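Local coordinates for protein kojibiose phosphorylase (Gut metagenome, PDB 6W0P) that is a carbohydrate-active protein of glycoside hydrolase family 65, with a beta-rich N-terminal domain, a helical central catalytic domain and a small beta-stranded C-terminal domain, at residues Y703-T708 with L714-D719. Numbering follows the deposited sequence.
Sequences YQFKIT and LTVKVD
The rings of Tyr703 and Phe705 each lay one face over a valine of the neighbouring strand. Val718 CB sits 3.9 Å from the centroid of the Tyr703 ring. Val716 CB takes the equivalent place, 18° off the normal of the Phe705 ring; both are CH-pi contacts displaced toward the outer end of the ring. Each aromatic CG stands between its own backbone N and carbonyl carbon, which swings the ring over its partner. A branched CB suits valine here, since it presents a broad, rigid hydrocarbon surface close to the backbone. Beyond the ring, Tyr703 OH is hydrogen-bonded to Thr695 O. Ile707 and Leu714 extend this apolar face, which packs on helix 666-680 and strand 689-692.

The other face is polar. Lys706 bends at its last torsion (chi4 -86°), bringing NZ to 2.8 Å from Thr715 OG1 as a hydrogen-bond donor. Thr715 CG2 approaches Gln704 CD at 3.5 Å. Lysine and glutamine suit this partly exposed side, pairing aliphatic stems with polar ends, and beta-branched threonine offers both hydroxyl and methyl.

Backbone bonds run both ways in the pairs Tyr703-Val718, Phe705-Val716 and Ile707-Leu714; Val718 N to Tyr703 O is nearly straight at 178°. Alternating hydrogen-bonded and non-hydrogen-bonded pairs show regular antiparallel pairing, and the short connection between strands 702-709 and 712-718 makes this a beta hairpin, lying within a five-stranded sheet between strands 303-305 and 722-726.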
# COMPACT_ATOMS: atom_id res chain seq x y z
N TYR A 703 -28.09 30.46 -25.48
CA TYR A 703 -28.01 28.98 -25.46
C TYR A 703 -29.43 28.44 -25.36
O TYR A 703 -30.35 29.16 -24.88
CB TYR A 703 -27.13 28.48 -24.32
CG TYR A 703 -27.59 28.88 -22.94
CD1 TYR A 703 -27.19 30.08 -22.37
CD2 TYR A 703 -28.41 28.06 -22.20
CE1 TYR A 703 -27.63 30.46 -21.11
CE2 TYR A 703 -28.84 28.40 -20.93
CZ TYR A 703 -28.45 29.61 -20.38
OH TYR A 703 -28.88 29.95 -19.14
N GLN A 704 -29.59 27.19 -25.78
CA GLN A 704 -30.90 26.50 -25.75
C GLN A 704 -30.63 25.05 -25.39
O GLN A 704 -29.73 24.46 -26.02
CB GLN A 704 -31.61 26.66 -27.09
CG GLN A 704 -32.98 25.98 -27.18
CD GLN A 704 -33.60 26.23 -28.53
OE1 GLN A 704 -34.12 27.30 -28.81
NE2 GLN A 704 -33.52 25.24 -29.40
N PHE A 705 -31.38 24.52 -24.43
CA PHE A 705 -31.33 23.10 -24.01
C PHE A 705 -32.74 22.52 -24.05
O PHE A 705 -33.71 23.30 -24.06
CB PHE A 705 -30.67 22.93 -22.65
CG PHE A 705 -31.36 23.57 -21.47
CD1 PHE A 705 -32.32 22.89 -20.75
CD2 PHE A 705 -30.96 24.82 -21.02
CE1 PHE A 705 -32.94 23.47 -19.65
CE2 PHE A 705 -31.58 25.41 -19.93
CZ PHE A 705 -32.56 24.73 -19.24
N LYS A 706 -32.82 21.19 -24.14
CA LYS A 706 -34.07 20.39 -24.17
C LYS A 706 -33.97 19.30 -23.11
O LYS A 706 -32.90 18.64 -23.02
CB LYS A 706 -34.29 19.80 -25.56
CG LYS A 706 -34.54 20.82 -26.66
CD LYS A 706 -34.73 20.16 -28.01
CE LYS A 706 -34.88 21.12 -29.16
NZ LYS A 706 -36.29 21.55 -29.31
N ILE A 707 -35.05 19.14 -22.34
CA ILE A 707 -35.21 18.15 -21.24
C ILE A 707 -36.68 17.73 -21.20
O ILE A 707 -37.57 18.50 -21.65
CB ILE A 707 -34.77 18.70 -19.86
CG1 ILE A 707 -35.58 19.93 -19.44
CG2 ILE A 707 -33.28 18.96 -19.83
CD1 ILE A 707 -35.15 20.51 -18.11
N THR A 708 -36.92 16.55 -20.66
CA THR A 708 -38.27 15.95 -20.53
C THR A 708 -38.55 15.73 -19.04
O THR A 708 -37.74 15.07 -18.36
CB THR A 708 -38.38 14.65 -21.33
OG1 THR A 708 -38.15 15.03 -22.68
CG2 THR A 708 -39.71 13.95 -21.16
N LEU A 714 -39.47 19.71 -23.07
CA LEU A 714 -39.32 21.18 -22.87
C LEU A 714 -38.12 21.71 -23.65
O LEU A 714 -37.03 21.12 -23.53
CB LEU A 714 -39.10 21.47 -21.38
CG LEU A 714 -40.20 20.97 -20.46
CD1 LEU A 714 -39.71 21.00 -19.03
CD2 LEU A 714 -41.46 21.80 -20.63
N THR A 715 -38.33 22.82 -24.35
CA THR A 715 -37.28 23.66 -25.00
C THR A 715 -37.17 24.99 -24.25
O THR A 715 -38.18 25.71 -24.16
CB THR A 715 -37.56 23.89 -26.48
OG1 THR A 715 -37.70 22.63 -27.15
CG2 THR A 715 -36.48 24.69 -27.16
N VAL A 716 -35.97 25.28 -23.77
CA VAL A 716 -35.62 26.47 -22.97
C VAL A 716 -34.53 27.20 -23.74
O VAL A 716 -33.44 26.66 -23.82
CB VAL A 716 -35.16 26.10 -21.56
CG1 VAL A 716 -34.81 27.36 -20.77
CG2 VAL A 716 -36.18 25.26 -20.81
N LYS A 717 -34.86 28.38 -24.27
CA LYS A 717 -33.93 29.31 -24.93
C LYS A 717 -33.69 30.51 -24.01
O LYS A 717 -34.67 31.14 -23.61
CB LYS A 717 -34.49 29.76 -26.29
CG LYS A 717 -33.54 30.64 -27.09
CD LYS A 717 -34.06 30.98 -28.46
CE LYS A 717 -33.20 32.04 -29.11
NZ LYS A 717 -33.51 32.20 -30.55
N VAL A 718 -32.42 30.83 -23.75
CA VAL A 718 -31.99 31.97 -22.88
C VAL A 718 -31.12 32.92 -23.71
O VAL A 718 -30.08 32.47 -24.19
CB VAL A 718 -31.26 31.44 -21.64
CG1 VAL A 718 -30.93 32.56 -20.67
CG2 VAL A 718 -32.05 30.34 -20.97
N ASP A 719 -31.57 34.16 -23.91
CA ASP A 719 -30.75 35.25 -24.53
C ASP A 719 -30.57 36.36 -23.49
O ASP A 719 -30.84 36.09 -22.29
CB ASP A 719 -31.30 35.74 -25.87
CG ASP A 719 -32.65 36.45 -25.84
OD1 ASP A 719 -32.99 37.04 -24.81
OD2 ASP A 719 -33.35 36.40 -26.85